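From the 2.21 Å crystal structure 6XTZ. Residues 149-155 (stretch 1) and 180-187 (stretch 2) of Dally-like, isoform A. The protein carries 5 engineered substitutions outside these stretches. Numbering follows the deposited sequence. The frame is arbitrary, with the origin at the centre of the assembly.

Stretch 1, residues 149-155: TLYQKMF
Stretch 2 (180-187) KPFGDVPD

A single tyrosine can organise the packing of a helix against a loop, and this contact in Dally-like is a compact example. Residues 149-155 lie within a longer helix, with phi near -65° and psi near -40° for most of them; psi relaxes to -21° at Met154, and Phe155 sits at -84/-30°. Lys153 N donates to Thr149 O (3.0 Å) and Met154 N to Leu150 O (2.9 Å), whereas Phe155 N makes weak bonds to both Tyr151 O (3.2 Å) and Gln152 O (3.1 Å).

The second stretch reaches its own helix through two overlapping turns. Lys180 (phi -128°, psi 75°) opens a type I turn, with Pro181 at phi -63°, psi -32° and Phe182 at phi -99°, psi 12°, closed by Gly183 N to Lys180 O at 3.2 Å. A type II' turn follows from Phe182 to Val185. Gly183 adopts 78/-143°, where a CB would jam against the preceding carbonyl oxygen, so the backbone itself calls for glycine. Asp184 (-97/7°) occupies the N-cap position without a side-chain capping bond, and Val185 (phi -65°, psi -47°), Pro186 (phi -62°, psi -43°) and Asp187 (phi -66°, psi -42°) are helical. The closest CA atoms across the contact belong to Tyr151 and Pro181, 7.0 Å apart.

Tyr151 (chi1 -67°, m; chi2 -16°) leaves its backbone sideways, yet its end comes nearer the loop. Pro181, with a C-gamma exo ring, places CD 3.5 Å from the Tyr151 ring centroid and only 10° off the normal, a CH-pi contact over one face. The edge of Tyr151 meets the face of Phe182 (chi1 -57°, m; chi2 -30°): the ring planes lie at 72°, the centroids are 5.2 Å apart, and Tyr151 CE1 approaches Phe182 CD2 to 3.5 Å. Met154 CG (chi1 -147°, chi2 65°) is 3.9 Å from Phe182 CE1, and Leu150 CB (chi1 -97°, chi2 51°) is 4.4 Å from Phe182 CE2; both lie at the edge of the phenylalanine ring. Pro186, also C-gamma exo, brings CG to 3.3 Å from Tyr151 OH.

No direct hydrogen bond crosses this 310 Å² contact; water serves the phenol instead. One water lies 2.7 Å from Tyr151 OH, accepts from Phe182 N (2.8 Å) and donates to Gly183 O (2.9 Å), tying the hydroxyl to the turn backbone. Another lies 3.0 Å from Tyr151 OH and donates to Asp187 OD1 (2.9 Å). Asp187 (chi1 -68°, m) also receives Lys180 NZ at OD2, a 3.2 Å salt bridge whose hydrogen bond is weak, linking the two ends of the second stretch.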

# COMPACT_ATOMS: atom_id res chain seq x y z
N THR A 149 -6.97 32.27 -20.18
CA THR A 149 -7.55 32.29 -21.52
C THR A 149 -9.01 32.71 -21.48
O THR A 149 -9.47 33.48 -22.33
CB THR A 149 -7.40 30.92 -22.18
OG1 THR A 149 -6.01 30.59 -22.28
CG2 THR A 149 -8.02 30.91 -23.56
N LEU A 150 -9.76 32.22 -20.48
CA LEU A 150 -11.14 32.66 -20.31
C LEU A 150 -11.21 34.14 -19.96
O LEU A 150 -12.12 34.85 -20.40
CB LEU A 150 -11.83 31.82 -19.23
CG LEU A 150 -12.68 30.64 -19.70
CD1 LEU A 150 -11.91 29.74 -20.65
CD2 LEU A 150 -13.18 29.84 -18.50
N TYR A 151 -10.25 34.63 -19.16
CA TYR A 151 -10.21 36.05 -18.84
C TYR A 151 -10.03 36.89 -20.09
O TYR A 151 -10.62 37.97 -20.22
CB TYR A 151 -9.09 36.33 -17.83
CG TYR A 151 -9.29 35.73 -16.46
CD1 TYR A 151 -10.54 35.27 -16.05
CD2 TYR A 151 -8.23 35.63 -15.57
CE1 TYR A 151 -10.72 34.73 -14.79
CE2 TYR A 151 -8.40 35.09 -14.31
CZ TYR A 151 -9.65 34.64 -13.92
OH TYR A 151 -9.82 34.10 -12.67
N GLN A 152 -9.20 36.42 -21.03
CA GLN A 152 -8.96 37.17 -22.25
C GLN A 152 -10.19 37.18 -23.15
O GLN A 152 -10.60 38.23 -23.65
CB GLN A 152 -7.76 36.58 -23.00
CG GLN A 152 -6.46 36.60 -22.21
CD GLN A 152 -5.31 36.01 -22.98
OE1 GLN A 152 -5.06 36.37 -24.13
NE2 GLN A 152 -4.58 35.09 -22.35
N LYS A 153 -10.80 36.01 -23.35
CA LYS A 153 -11.99 35.94 -24.20
C LYS A 153 -13.16 36.70 -23.60
O LYS A 153 -13.92 37.35 -24.32
CB LYS A 153 -12.37 34.48 -24.44
CG LYS A 153 -11.51 33.79 -25.48
CD LYS A 153 -11.83 32.31 -25.59
CE LYS A 153 -11.28 31.74 -26.88
NZ LYS A 153 -9.87 32.15 -27.11
N MET A 154 -13.31 36.65 -22.28
CA MET A 154 -14.37 37.40 -21.62
C MET A 154 -14.17 38.90 -21.74
O MET A 154 -15.13 39.66 -21.60
CB MET A 154 -14.48 36.99 -20.15
CG MET A 154 -15.89 37.03 -19.60
SD MET A 154 -16.97 35.82 -20.39
CE MET A 154 -18.52 36.18 -19.58
N PHE A 155 -12.93 39.34 -21.99
CA PHE A 155 -12.65 40.76 -22.15
C PHE A 155 -12.93 41.24 -23.57
O PHE A 155 -13.30 42.40 -23.77
CB PHE A 155 -11.20 41.05 -21.77
CG PHE A 155 -10.72 42.41 -22.19
CD1 PHE A 155 -11.09 43.54 -21.48
CD2 PHE A 155 -9.88 42.55 -23.28
CE1 PHE A 155 -10.64 44.79 -21.86
CE2 PHE A 155 -9.43 43.80 -23.66
CZ PHE A 155 -9.81 44.92 -22.95
N LYS A 180 -8.89 39.52 -10.96
CA LYS A 180 -9.83 38.46 -10.59
C LYS A 180 -11.21 38.81 -11.15
O LYS A 180 -12.11 39.21 -10.41
CB LYS A 180 -9.89 38.28 -9.07
CG LYS A 180 -8.54 37.95 -8.44
CD LYS A 180 -7.96 36.67 -9.02
CE LYS A 180 -6.59 36.37 -8.43
NZ LYS A 180 -5.94 35.22 -9.10
N PRO A 181 -11.40 38.64 -12.46
CA PRO A 181 -12.68 39.06 -13.07
C PRO A 181 -13.88 38.30 -12.55
O PRO A 181 -14.98 38.86 -12.48
CB PRO A 181 -12.46 38.80 -14.57
CG PRO A 181 -10.98 38.65 -14.74
CD PRO A 181 -10.47 38.09 -13.46
N PHE A 182 -13.72 37.02 -12.19
CA PHE A 182 -14.81 36.20 -11.71
C PHE A 182 -14.86 36.11 -10.19
O PHE A 182 -15.59 35.27 -9.65
CB PHE A 182 -14.72 34.79 -12.30
CG PHE A 182 -14.69 34.76 -13.80
CD1 PHE A 182 -15.33 35.73 -14.55
CD2 PHE A 182 -14.03 33.74 -14.47
CE1 PHE A 182 -15.31 35.70 -15.93
CE2 PHE A 182 -14.00 33.70 -15.85
CZ PHE A 182 -14.64 34.68 -16.58
N GLY A 183 -14.11 36.95 -9.48
CA GLY A 183 -13.99 36.82 -8.05
C GLY A 183 -13.05 35.71 -7.65
O GLY A 183 -12.03 35.49 -8.32
N ASP A 184 -13.37 34.99 -6.58
CA ASP A 184 -12.54 33.89 -6.09
C ASP A 184 -13.02 32.53 -6.58
O ASP A 184 -12.51 31.50 -6.13
CB ASP A 184 -12.49 33.91 -4.56
CG ASP A 184 -13.86 33.82 -3.92
OD1 ASP A 184 -14.87 33.69 -4.65
OD2 ASP A 184 -13.94 33.88 -2.68
N VAL A 185 -14.00 32.50 -7.49
CA VAL A 185 -14.54 31.22 -7.97
C VAL A 185 -13.49 30.42 -8.74
O VAL A 185 -13.36 29.21 -8.47
CB VAL A 185 -15.82 31.46 -8.78
CG1 VAL A 185 -16.32 30.16 -9.39
CG2 VAL A 185 -16.89 32.09 -7.90
N PRO A 186 -12.73 30.99 -9.68
CA PRO A 186 -11.71 30.17 -10.37
C PRO A 186 -10.64 29.63 -9.44
O PRO A 186 -10.26 28.46 -9.57
CB PRO A 186 -11.12 31.15 -11.40
CG PRO A 186 -12.21 32.13 -11.64
CD PRO A 186 -12.86 32.32 -10.31
N ASP A 187 -10.15 30.44 -8.51
CA ASP A 187 -9.10 29.98 -7.60
C ASP A 187 -9.61 28.87 -6.68
O ASP A 187 -8.91 27.88 -6.45
CB ASP A 187 -8.56 31.15 -6.78
CG ASP A 187 -7.78 32.14 -7.63
OD1 ASP A 187 -7.14 31.71 -8.61
OD2 ASP A 187 -7.82 33.35 -7.32
O HOH W 1 -11.61 35.50 -11.16
O HOH W 2 -7.53 32.60 -11.36